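Local coordinates for protein delta (Bacillus subtilis, PDB 3ZH9) that probably acts as the wrench that opens the ring-shaped beta processivity factor, so that the ATP-driven loading complex can place it on primed DNA, at residues A66-F69 with R75-V78; S104-P109 with T131-K136. All coordinates share one frame; numbering follows the deposited sequence.

Contact 1. Residues A66-F69 with R75-V78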
ATOM      1  N   ALA A  66      18.558  19.662 -12.146  1.00 40.19           N
ATOM      2  CA  ALA A  66      19.523  18.712 -11.596  1.00 36.73           C
ATOM      3  C   ALA A  66      20.931  19.237 -11.841  1.00 44.71           C
ATOM      4  O   ALA A  66      21.853  18.986 -11.065  1.00 36.78           O
ATOM      5  CB  ALA A  66      19.342  17.369 -12.234  1.00 33.27           C
ATOM      6  N   GLU A  67      21.088  20.004 -12.915  1.00 46.84           N
ATOM      7  CA  GLU A  67      22.401  20.503 -13.270  1.00 46.47           C
ATOM      8  C   GLU A  67      22.723  21.867 -12.665  1.00 48.93           C
ATOM      9  O   GLU A  67      23.740  22.469 -12.974  1.00 54.17           O
ATOM     10  CB  GLU A  67      22.612  20.434 -14.782  1.00 44.27           C
ATOM     11  CG  GLU A  67      23.329  19.140 -15.164  1.00 54.30           C
ATOM     12  CD  GLU A  67      23.012  18.663 -16.562  1.00 66.57           C
ATOM     13  OE1 GLU A  67      22.291  19.383 -17.292  1.00 65.07           O
ATOM     14  OE2 GLU A  67      23.489  17.561 -16.928  1.00 67.41           O
ATOM     15  N   THR A  68      21.862  22.329 -11.766  1.00 52.43           N
ATOM     16  CA  THR A  68      22.095  23.570 -11.037  1.00 44.07           C
ATOM     17  C   THR A  68      22.801  23.263  -9.723  1.00 43.07           C
ATOM     18  O   THR A  68      22.446  22.301  -9.039  1.00 45.91           O
ATOM     19  CB  THR A  68      20.759  24.255 -10.706  1.00 52.16           C
ATOM     20  OG1 THR A  68      20.049  24.517 -11.919  1.00 54.40           O
ATOM     21  CG2 THR A  68      20.990  25.567  -9.970  1.00 63.60           C
ATOM     22  N   PHE A  69      23.800  24.068  -9.367  1.00 43.07           N
ATOM     23  CA  PHE A  69      24.438  23.950  -8.063  1.00 40.36           C
ATOM     24  C   PHE A  69      23.398  24.100  -6.961  1.00 46.89           C
ATOM     25  O   PHE A  69      22.434  24.853  -7.108  1.00 48.07           O
ATOM     26  CB  PHE A  69      25.515  25.023  -7.865  1.00 41.70           C
ATOM     27  CG  PHE A  69      26.671  24.911  -8.812  1.00 63.15           C
ATOM     28  CD1 PHE A  69      26.997  23.697  -9.395  1.00 67.39           C
ATOM     29  CD2 PHE A  69      27.441  26.028  -9.118  1.00 76.61           C
ATOM     30  CE1 PHE A  69      28.067  23.593 -10.271  1.00 74.59           C
ATOM     31  CE2 PHE A  69      28.513  25.932  -9.990  1.00 82.35           C
ATOM     32  CZ  PHE A  69      28.826  24.708 -10.567  1.00 80.43           C
ATOM     33  N   ARG A  75      23.836  19.782  -1.086  1.00 44.48           N
ATOM     34  CA  ARG A  75      23.195  18.953  -2.092  1.00 39.03           C
ATOM     35  C   ARG A  75      21.828  19.476  -2.469  1.00 40.08           C
ATOM     36  O   ARG A  75      21.178  20.182  -1.703  1.00 45.69           O
ATOM     37  CB  ARG A  75      23.052  17.501  -1.610  1.00 47.31           C
ATOM     38  CG  ARG A  75      24.290  16.631  -1.789  1.00 51.94           C
ATOM     39  CD  ARG A  75      23.873  15.221  -2.124  1.00 54.59           C
ATOM     40  NE  ARG A  75      24.918  14.218  -1.925  1.00 61.11           N
ATOM     41  CZ  ARG A  75      25.241  13.698  -0.744  1.00 64.90           C
ATOM     42  NH1 ARG A  75      24.620  14.098   0.362  1.00 67.30           N
ATOM     43  NH2 ARG A  75      26.203  12.790  -0.664  1.00 68.33           N
ATOM     44  N   ARG A  76      21.390  19.067  -3.651  1.00 39.29           N
ATOM     45  CA  ARG A  76      20.101  19.415  -4.206  1.00 41.34           C
ATOM     46  C   ARG A  76      19.340  18.093  -4.371  1.00 36.92           C
ATOM     47  O   ARG A  76      19.955  17.046  -4.550  1.00 33.54           O
ATOM     48  CB  ARG A  76      20.370  20.106  -5.542  1.00 45.00           C
ATOM     49  CG  ARG A  76      19.248  20.208  -6.505  1.00 47.44           C
ATOM     50  CD  ARG A  76      19.742  20.868  -7.786  1.00 42.61           C
ATOM     51  NE  ARG A  76      20.127  22.267  -7.589  1.00 42.61           N
ATOM     52  CZ  ARG A  76      19.334  23.195  -7.053  1.00 42.31           C
ATOM     53  NH1 ARG A  76      18.114  22.880  -6.646  1.00 38.21           N
ATOM     54  NH2 ARG A  76      19.764  24.440  -6.913  1.00 44.03           N
ATOM     55  N   LEU A  77      18.016  18.129  -4.254  1.00 36.68           N
ATOM     56  CA  LEU A  77      17.188  16.945  -4.466  1.00 32.85           C
ATOM     57  C   LEU A  77      16.204  17.190  -5.598  1.00 38.84           C
ATOM     58  O   LEU A  77      15.445  18.151  -5.571  1.00 38.01           O
ATOM     59  CB  LEU A  77      16.422  16.566  -3.191  1.00 32.49           C
ATOM     60  CG  LEU A  77      15.495  15.343  -3.252  1.00 36.71           C
ATOM     61  CD1 LEU A  77      16.237  14.087  -3.730  1.00 30.96           C
ATOM     62  CD2 LEU A  77      14.877  15.093  -1.884  1.00 40.23           C
ATOM     63  N   VAL A  78      16.208  16.316  -6.594  1.00 36.85           N
ATOM     64  CA  VAL A  78      15.309  16.474  -7.725  1.00 34.19           C
ATOM     65  C   VAL A  78      14.503  15.197  -7.890  1.00 38.28           C
ATOM     66  O   VAL A  78      15.066  14.116  -8.093  1.00 36.90           O
ATOM     67  CB  VAL A  78      16.054  16.776  -9.047  1.00 40.26           C
ATOM     68  CG1 VAL A  78      15.089  16.677 -10.230  1.00 40.89           C
ATOM     69  CG2 VAL A  78      16.738  18.155  -9.004  1.00 41.59           C
TER
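Ala66 meets Val78 in the beta-alpha-beta crossover from strand 49-53 through helix 59-66 to strand 76-81, part of the parallel sheet of this P-loop NTPase-related domain. The Val78 branch CG2 lies 3.8 Å from Ala66 CA and 4.2 Å from Ala66 CB, a small apolar contact at the end of the helix. Glu67 leaves helical geometry, and the loop turns its carbonyls to Arg76. Thr68 O accepts from Arg76 NE at 2.7 Å (147° at the hydrogen), while Thr68 CG2 sits 3.5 Å from Arg76 NH2. Thr68 OG1 turns back to Ala64 O. Phe69 O takes the second bond, 2.7 Å from Arg76 NH2 (157°). Both acceptors lie near the guanidinium plane, at its edge, yet both donors stand above the carbonyl planes. A bend at chi3 (-66°) sets the NE and NH2 edge of Arg76 against these carbonyls, and NH1 bonds to Phe47 O, so three backbone oxygens fix its rotation. An alanine in place of Arg76 would remove the donors and would probably leave the carbonyls of Thr68, Phe69 and Phe47 without these partners, the loop held less firmly to the strand. Arg76 CD, next to NE, lies 3.3 Å from Thr68 O.

Contact 2. Residues S104-P109 with T131-K136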
ATOM      1  N   SER A 104      21.499  10.542 -21.031  1.00 48.79           N
ATOM      2  CA  SER A 104      22.754  11.274 -20.917  1.00 50.50           C
ATOM      3  C   SER A 104      23.019  11.721 -19.491  1.00 41.04           C
ATOM      4  O   SER A 104      24.133  11.591 -19.004  1.00 42.85           O
ATOM      5  CB  SER A 104      22.762  12.503 -21.833  1.00 63.19           C
ATOM      6  OG  SER A 104      23.022  12.137 -23.175  1.00 76.73           O
ATOM      7  N   TYR A 105      21.997  12.269 -18.835  1.00 45.69           N
ATOM      8  CA  TYR A 105      22.142  12.728 -17.455  1.00 43.85           C
ATOM      9  C   TYR A 105      22.515  11.605 -16.479  1.00 38.01           C
ATOM     10  O   TYR A 105      23.440  11.767 -15.691  1.00 39.59           O
ATOM     11  CB  TYR A 105      20.888  13.454 -16.928  1.00 46.77           C
ATOM     12  CG  TYR A 105      21.106  13.918 -15.503  1.00 41.48           C
ATOM     13  CD1 TYR A 105      21.743  15.127 -15.237  1.00 39.59           C
ATOM     14  CD2 TYR A 105      20.751  13.116 -14.428  1.00 34.00           C
ATOM     15  CE1 TYR A 105      21.985  15.541 -13.935  1.00 38.82           C
ATOM     16  CE2 TYR A 105      20.997  13.513 -13.128  1.00 29.91           C
ATOM     17  CZ  TYR A 105      21.607  14.726 -12.882  1.00 34.57           C
ATOM     18  OH  TYR A 105      21.856  15.131 -11.592  1.00 35.20           O
ATOM     19  N   ILE A 106      21.790  10.490 -16.497  1.00 43.32           N
ATOM     20  CA  ILE A 106      22.065   9.444 -15.504  1.00 45.63           C
ATOM     21  C   ILE A 106      23.423   8.795 -15.759  1.00 40.93           C
ATOM     22  O   ILE A 106      24.041   8.249 -14.856  1.00 41.23           O
ATOM     23  CB  ILE A 106      20.966   8.354 -15.406  1.00 49.56           C
ATOM     24  CG1 ILE A 106      21.118   7.317 -16.511  1.00 42.88           C
ATOM     25  CG2 ILE A 106      19.523   8.960 -15.336  1.00 33.46           C
ATOM     26  CD1 ILE A 106      20.204   6.132 -16.286  1.00 31.62           C
ATOM     27  N   GLN A 107      23.890   8.884 -16.995  1.00 44.93           N
ATOM     28  CA  GLN A 107      25.201   8.350 -17.349  1.00 54.37           C
ATOM     29  C   GLN A 107      26.323   9.257 -16.858  1.00 46.56           C
ATOM     30  O   GLN A 107      27.440   8.808 -16.628  1.00 47.83           O
ATOM     31  CB  GLN A 107      25.280   8.135 -18.859  1.00 62.93           C
ATOM     32  CG  GLN A 107      24.217   7.163 -19.356  1.00 72.51           C
ATOM     33  CD  GLN A 107      24.111   7.111 -20.867  1.00 83.43           C
ATOM     34  OE1 GLN A 107      24.620   7.987 -21.576  1.00 84.30           O
ATOM     35  NE2 GLN A 107      23.444   6.076 -21.373  1.00 85.26           N
ATOM     36  N   SER A 108      26.013  10.536 -16.684  1.00 43.76           N
ATOM     37  CA  SER A 108      26.984  11.503 -16.181  1.00 45.55           C
ATOM     38  C   SER A 108      26.266  12.558 -15.336  1.00 48.09           C
ATOM     39  O   SER A 108      26.071  13.693 -15.782  1.00 38.18           O
ATOM     40  CB  SER A 108      27.710  12.168 -17.354  1.00 53.16           C
ATOM     41  OG  SER A 108      28.644  13.117 -16.879  1.00 65.66           O
ATOM     42  N   PRO A 109      25.843  12.177 -14.118  1.00 43.33           N
ATOM     43  CA  PRO A 109      24.914  13.033 -13.367  1.00 38.79           C
ATOM     44  C   PRO A 109      25.666  14.089 -12.574  1.00 40.93           C
ATOM     45  O   PRO A 109      26.884  13.995 -12.450  1.00 36.40           O
ATOM     46  CB  PRO A 109      24.210  12.037 -12.432  1.00 32.89           C
ATOM     47  CG  PRO A 109      25.291  10.995 -12.156  1.00 34.29           C
ATOM     48  CD  PRO A 109      26.081  10.882 -13.450  1.00 37.19           C
ATOM     49  N   THR A 131      16.041   1.888 -19.730  1.00 35.17           N
ATOM     50  CA  THR A 131      15.966   0.903 -18.662  1.00 39.10           C
ATOM     51  C   THR A 131      17.331   0.274 -18.432  1.00 33.60           C
ATOM     52  O   THR A 131      17.748   0.074 -17.297  1.00 35.24           O
ATOM     53  CB  THR A 131      14.961  -0.192 -18.995  1.00 34.33           C
ATOM     54  OG1 THR A 131      13.695   0.417 -19.251  1.00 40.95           O
ATOM     55  CG2 THR A 131      14.831  -1.153 -17.838  1.00 37.28           C
ATOM     56  N   LYS A 132      18.028  -0.035 -19.517  1.00 39.72           N
ATOM     57  CA  LYS A 132      19.346  -0.631 -19.406  1.00 36.52           C
ATOM     58  C   LYS A 132      20.277   0.356 -18.713  1.00 33.96           C
ATOM     59  O   LYS A 132      21.067  -0.025 -17.843  1.00 35.06           O
ATOM     60  CB  LYS A 132      19.878  -1.030 -20.785  1.00 50.07           C
ATOM     61  CG  LYS A 132      19.010  -2.062 -21.497  1.00 56.76           C
ATOM     62  CD  LYS A 132      19.631  -2.521 -22.805  1.00 61.79           C
ATOM     63  CE  LYS A 132      18.706  -3.467 -23.559  1.00 67.36           C
ATOM     64  NZ  LYS A 132      19.404  -4.130 -24.695  1.00 74.71           N
ATOM     65  N   ALA A 133      20.146   1.630 -19.070  1.00 29.92           N
ATOM     66  CA  ALA A 133      20.971   2.681 -18.485  1.00 35.90           C
ATOM     67  C   ALA A 133      20.755   2.831 -16.981  1.00 30.99           C
ATOM     68  O   ALA A 133      21.710   3.055 -16.242  1.00 32.73           O
ATOM     69  CB  ALA A 133      20.740   4.012 -19.195  1.00 29.55           C
ATOM     70  N   LEU A 134      19.506   2.722 -16.538  1.00 33.44           N
ATOM     71  CA  LEU A 134      19.181   2.787 -15.113  1.00 33.58           C
ATOM     72  C   LEU A 134      19.740   1.600 -14.327  1.00 29.55           C
ATOM     73  O   LEU A 134      20.276   1.761 -13.235  1.00 27.74           O
ATOM     74  CB  LEU A 134      17.670   2.879 -14.897  1.00 31.22           C
ATOM     75  CG  LEU A 134      17.060   4.217 -15.332  1.00 37.85           C
ATOM     76  CD1 LEU A 134      15.545   4.127 -15.474  1.00 36.69           C
ATOM     77  CD2 LEU A 134      17.472   5.334 -14.374  1.00 32.86           C
ATOM     78  N   LYS A 135      19.611   0.405 -14.875  1.00 28.20           N
ATOM     79  CA  LYS A 135      20.082  -0.778 -14.156  1.00 26.95           C
ATOM     80  C   LYS A 135      21.599  -0.715 -13.936  1.00 33.61           C
ATOM     81  O   LYS A 135      22.127  -1.297 -12.996  1.00 38.93           O
ATOM     82  CB  LYS A 135      19.681  -2.044 -14.903  1.00 30.73           C
ATOM     83  CG  LYS A 135      18.163  -2.264 -14.927  1.00 37.24           C
ATOM     84  CD  LYS A 135      17.768  -3.409 -15.860  1.00 36.32           C
ATOM     85  CE  LYS A 135      18.447  -4.704 -15.445  1.00 44.45           C
ATOM     86  NZ  LYS A 135      17.632  -5.882 -15.843  1.00 58.05           N
ATOM     87  N   LYS A 136      22.291  -0.005 -14.821  1.00 39.98           N
ATOM     88  CA  LYS A 136      23.729   0.206 -14.683  1.00 34.97           C
ATOM     89  C   LYS A 136      24.087   1.407 -13.779  1.00 27.08           C
ATOM     90  O   LYS A 136      24.903   1.286 -12.873  1.00 31.28           O
ATOM     91  CB  LYS A 136      24.386   0.363 -16.063  1.00 36.11           C
ATOM     92  CG  LYS A 136      25.741   1.044 -15.997  1.00 41.23           C
ATOM     93  CD  LYS A 136      26.759   0.442 -16.952  1.00 48.61           C
ATOM     94  CE  LYS A 136      26.299   0.479 -18.375  1.00 39.49           C
ATOM     95  NZ  LYS A 136      27.418   0.247 -19.351  1.00 44.64           N
TER
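Ile106 holds CG1 between its backbone N and carbonyl carbon (chi1 81°), and a nearly straight chi2 (170°) then extends CD1 to Ala133 and Leu134 on the neighbouring helix. Leu134 replies with CG anti to its own carbonyl carbon (chi1 -70°), which sets CG so that CD2 can reach the same methyl. The motif is helix-on-helix packing along one face of the parallel sheet in the P-loop NTPase-related domain: helix 99-107 joins strand 76-81 to strand 113-119, and helix 129-137 leads from strand 113-119 to strand 139-142. Contacts with alternate residues of strand 113-119 support a shared face, since Tyr105 touches Thr113 and Phe115 while Leu134 touches Leu117.

Ile106 CD1 is the hub. It lies 3.4 Å from Ala133 C, 3.4 Å from Ala133 O and 3.6 Å from Ala133 CB, so the methyl presses on main chain as well as on a side chain. Leu134 CD2 stands 3.4 Å from Ile106 CD1, close for two methyl groups and evidence of tight packing, with Leu134 CG a little farther off. The small side chain of Ala133 points toward the opposing helix and lets the backbones come near: the CA atoms of Gln107 and Ala133 are 7.2 Å apart.

Tyr105, which does not touch segment 131-136, packs on the sheet, with Pro109 CA 3.7 Å above the plane of the Tyr105 ring, toward its rim. At the exposed border glycerol, probably from the crystallisation liquor, lies about 3 Å from the Gln107 side chain; Lys136 NZ also bonds a glycerol oxygen. Extended beyond CG, Gln107 reaches over the seam until its NE2 is 4.0 Å from Ala133 CB.

Contact 1 and contact 2 belong to one domain and follow in series along the chain, strand 76-81 leading on to helix 99-107; their centres are about 17 Å apart. Tyr105, on segment 104-109, joins them directly: its OH lies 3.4 Å from Ala66 CB, and its CD1 is 3.4 Å from Glu67 OE2, both packing contacts. The same hydroxyl bonds to Ala110 N, which helps to place it. Phe115 of strand 113-119 meets both Ala66 and Tyr105, so a shared sheet residue underlies the junction. Contact 1 is held chiefly by arginine-to-carbonyl bonds and contact 2 by apolar packing. Glycerol, probably from the crystallisation liquor, is bound beside contact 2 at Gln107.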